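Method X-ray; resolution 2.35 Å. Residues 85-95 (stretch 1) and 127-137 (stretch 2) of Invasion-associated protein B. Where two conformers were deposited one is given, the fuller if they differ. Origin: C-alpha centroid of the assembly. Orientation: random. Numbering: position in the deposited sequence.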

# COMPACT_ATOMS: atom_id res chain seq x y z
N SER C 85 -11.80 16.53 -38.13
CA SER C 85 -12.41 17.19 -39.29
C SER C 85 -12.17 16.43 -40.59
O SER C 85 -12.92 16.57 -41.56
N LYS C 86 -11.12 15.61 -40.60
CA LYS C 86 -10.77 14.79 -41.76
C LYS C 86 -11.30 13.36 -41.57
O LYS C 86 -11.39 12.89 -40.43
N PRO C 87 -11.67 12.68 -42.68
CA PRO C 87 -12.37 11.40 -42.55
C PRO C 87 -11.51 10.20 -42.14
O PRO C 87 -10.28 10.26 -42.22
N VAL C 88 -12.18 9.14 -41.70
CA VAL C 88 -11.56 7.85 -41.44
C VAL C 88 -11.95 6.93 -42.60
O VAL C 88 -13.14 6.69 -42.84
N ARG C 89 -10.94 6.43 -43.31
CA ARG C 89 -11.13 5.59 -44.48
C ARG C 89 -10.98 4.11 -44.11
O ARG C 89 -10.01 3.72 -43.47
N LEU C 90 -11.97 3.31 -44.51
CA LEU C 90 -11.97 1.87 -44.26
C LEU C 90 -11.88 1.11 -45.58
O LEU C 90 -12.67 1.34 -46.49
N GLN C 91 -10.92 0.19 -45.67
CA GLN C 91 -10.71 -0.59 -46.88
C GLN C 91 -10.39 -2.05 -46.56
O GLN C 91 -9.50 -2.33 -45.75
N VAL C 92 -11.12 -2.97 -47.19
CA VAL C 92 -10.80 -4.38 -47.06
C VAL C 92 -9.61 -4.70 -47.95
O VAL C 92 -9.72 -4.72 -49.18
N ASP C 93 -8.47 -4.92 -47.29
CA ASP C 93 -7.18 -5.18 -47.93
C ASP C 93 -6.81 -4.11 -48.96
O ASP C 93 -6.65 -2.94 -48.60
N GLU C 94 -6.71 -4.49 -50.23
CA GLU C 94 -6.31 -3.57 -51.30
C GLU C 94 -7.35 -3.46 -52.41
O GLU C 94 -7.08 -2.91 -53.47
N GLY C 95 -8.56 -3.96 -52.14
CA GLY C 95 -9.63 -3.98 -53.13
C GLY C 95 -10.50 -2.74 -53.17
O GLY C 95 -10.18 -1.71 -52.58
N ALA C 127 -14.36 -12.37 -47.09
CA ALA C 127 -13.27 -12.88 -47.91
C ALA C 127 -11.92 -12.22 -47.60
O ALA C 127 -10.88 -12.67 -48.10
N GLY C 128 -11.93 -11.18 -46.78
CA GLY C 128 -10.73 -10.39 -46.51
C GLY C 128 -9.87 -10.89 -45.38
O GLY C 128 -10.28 -11.76 -44.61
N LYS C 129 -8.66 -10.34 -45.28
CA LYS C 129 -7.71 -10.66 -44.21
C LYS C 129 -7.54 -9.51 -43.22
O LYS C 129 -7.51 -9.72 -42.00
N HIS C 130 -7.45 -8.29 -43.73
CA HIS C 130 -7.31 -7.08 -42.94
C HIS C 130 -8.32 -6.04 -43.33
O HIS C 130 -8.57 -5.84 -44.46
N LEU C 131 -8.87 -5.36 -42.37
CA LEU C 131 -9.61 -4.14 -42.64
C LEU C 131 -8.69 -2.97 -42.33
O LEU C 131 -8.46 -2.64 -41.17
N LYS C 132 -8.14 -2.37 -43.38
CA LYS C 132 -7.16 -1.30 -43.25
C LYS C 132 -7.81 0.04 -42.92
O LYS C 132 -8.83 0.40 -43.52
N LEU C 133 -7.23 0.75 -41.97
CA LEU C 133 -7.72 2.07 -41.58
C LEU C 133 -6.77 3.18 -42.03
O LEU C 133 -5.54 3.02 -41.97
N ALA C 134 -7.33 4.30 -42.48
CA ALA C 134 -6.56 5.48 -42.86
C ALA C 134 -7.18 6.74 -42.26
O ALA C 134 -8.38 7.00 -42.43
N MET C 135 -6.37 7.51 -41.54
CA MET C 135 -6.83 8.75 -40.90
C MET C 135 -5.73 9.81 -40.84
O MET C 135 -4.60 9.56 -41.27
N THR C 136 -6.07 10.99 -40.32
CA THR C 136 -5.13 12.10 -40.23
C THR C 136 -4.87 12.44 -38.76
O THR C 136 -5.79 12.52 -37.95
N ILE C 137 -3.60 12.61 -38.41
CA ILE C 137 -3.20 13.02 -37.06
C ILE C 137 -3.34 14.54 -36.91
O ILE C 137 -2.92 15.29 -37.78

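Strand 88-92 pairs antiparallel with the strand of stretch 2, and the pairing sorts their side chains onto two faces. Backbone hydrogen bonds fix the register: R89 N to A134 O (2.8 Å), A134 N to R89 O (2.9 Å), Q91 N to K132 O (3.0 Å) and K132 N to Q91 O (2.7 Å). One face carries L90, V92, L131 and L133, all buried. L90 (m, chi2 82°) brings CD2 to 3.8 Å from L131 CD2 and CG to 3.8 Å from L133 CD1. L131 (t, chi2 p) ends nearer the partner strand than its CA-to-CB bond suggests, with CD1 4.2 Å from V92 CG2. L133 is m at chi1 but off-rotamer at chi2 (-7°). V92 is t, and its CG1 lies 3.8 Å from G128 CA, where a CB on the glycine would clash with that methyl. The other face is more polar. R89, extended with chi1 to chi3 all t, leads its end away from stretch 2, and NH1 donates to Q91 OE1 (3.1 Å). Q91 (t, t) in turn gives NE2 to G95 O (2.9 Å), tying strand to turn; the small A134 sits beside R89, CB to CB 3.8 Å. K132 (m, then t throughout) runs out along D93 and E94, CD 3.5 Å from D93 O and NZ 4.0 Å from E94 OE2, too far for a salt bridge. D93 points CB away, yet its m rotamer swings the carboxylate back to accept H130 N at OD1 (2.9 Å) and K129 N at OD2 (3.0 Å). At the other end, the K86 side chain passes T136 OG1 with CD at 3.5 Å. T136 (m) shares water 2 with P87: the water lies 2.9 Å from T136 OG1 and donates to P87 O (2.6 Å). Water 1 accepts from T136 N (2.7 Å) and lies 3.2 Å from K86 O.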

# COMPACT_ATOMS: atom_id res chain seq x y z
CB SER C 85 -11.92 18.64 -39.41
OG SER C 85 -10.50 18.71 -39.45
CB LYS C 86 -9.26 14.82 -42.00
CG LYS C 86 -8.77 16.16 -42.54
CD LYS C 86 -7.39 16.07 -43.17
CE LYS C 86 -7.46 15.75 -44.66
NZ LYS C 86 -8.00 16.89 -45.46
CB PRO C 87 -12.95 11.17 -43.96
CG PRO C 87 -12.66 12.41 -44.74
CD PRO C 87 -11.48 13.03 -44.09
CB VAL C 88 -11.99 7.25 -40.07
CG1 VAL C 88 -11.44 5.84 -39.89
CG2 VAL C 88 -11.53 8.15 -38.92
CB ARG C 89 -10.12 5.99 -45.56
CG ARG C 89 -10.21 5.23 -46.88
CD ARG C 89 -9.12 5.71 -47.83
NE ARG C 89 -9.15 5.02 -49.11
CZ ARG C 89 -8.38 3.98 -49.44
NH1 ARG C 89 -7.50 3.50 -48.57
NH2 ARG C 89 -8.49 3.43 -50.64
CB LEU C 90 -13.24 1.45 -43.51
CG LEU C 90 -13.32 1.65 -41.99
CD1 LEU C 90 -13.70 3.07 -41.61
CD2 LEU C 90 -14.32 0.67 -41.40
CB GLN C 91 -9.57 0.02 -47.71
CG GLN C 91 -9.37 -0.62 -49.08
CD GLN C 91 -8.15 -0.08 -49.82
OE1 GLN C 91 -7.22 0.46 -49.21
NE2 GLN C 91 -8.15 -0.24 -51.13
CB VAL C 92 -11.99 -5.31 -47.42
CG1 VAL C 92 -11.70 -6.72 -46.96
CG2 VAL C 92 -13.27 -4.80 -46.80
CB ASP C 93 -7.11 -6.61 -48.51
CG ASP C 93 -7.28 -7.68 -47.44
OD1 ASP C 93 -6.53 -7.67 -46.44
OD2 ASP C 93 -8.16 -8.54 -47.61
CB GLU C 94 -4.95 -3.98 -51.88
CG GLU C 94 -3.77 -3.75 -50.95
CD GLU C 94 -2.44 -4.20 -51.54
OE1 GLU C 94 -2.11 -3.78 -52.68
OE2 GLU C 94 -1.72 -4.97 -50.87
CB ALA C 127 -13.61 -12.72 -49.40
CB LYS C 129 -6.36 -11.08 -44.79
CG LYS C 129 -6.19 -12.59 -44.94
CD LYS C 129 -5.29 -12.98 -46.11
CE LYS C 129 -6.10 -13.11 -47.39
NZ LYS C 129 -5.27 -13.63 -48.52
CB HIS C 130 -5.95 -6.46 -43.15
CG HIS C 130 -4.87 -7.10 -42.36
ND1 HIS C 130 -3.73 -6.45 -42.00
CD2 HIS C 130 -4.77 -8.35 -41.87
CE1 HIS C 130 -2.97 -7.26 -41.30
NE2 HIS C 130 -3.57 -8.43 -41.22
CB LEU C 131 -10.89 -4.07 -41.80
CG LEU C 131 -11.75 -2.81 -41.95
CD1 LEU C 131 -12.24 -2.61 -43.39
CD2 LEU C 131 -12.91 -2.89 -41.01
CB LYS C 132 -6.32 -1.18 -44.52
CG LYS C 132 -5.36 -2.34 -44.76
CD LYS C 132 -4.49 -2.10 -45.98
CE LYS C 132 -3.56 -3.27 -46.23
NZ LYS C 132 -2.72 -3.07 -47.45
CB LEU C 133 -7.94 2.16 -40.07
CG LEU C 133 -9.05 1.45 -39.28
CD1 LEU C 133 -10.10 0.73 -40.14
CD2 LEU C 133 -8.45 0.48 -38.29
CB ALA C 134 -6.48 5.59 -44.38
CB MET C 135 -7.42 8.46 -39.51
CG MET C 135 -6.47 7.77 -38.53
SD MET C 135 -7.33 6.83 -37.25
CE MET C 135 -7.71 5.31 -38.12
CB THR C 136 -5.68 13.35 -40.97
OG1 THR C 136 -6.17 12.96 -42.26
CG2 THR C 136 -4.61 14.40 -41.14
CB ILE C 137 -1.74 12.57 -36.75
CG1 ILE C 137 -1.58 11.06 -36.98
CG2 ILE C 137 -1.34 12.93 -35.31
CD1 ILE C 137 -0.14 10.57 -36.94
O HOH W 1 -8.52 11.73 -39.58
O HOH W 2 -7.97 10.94 -43.29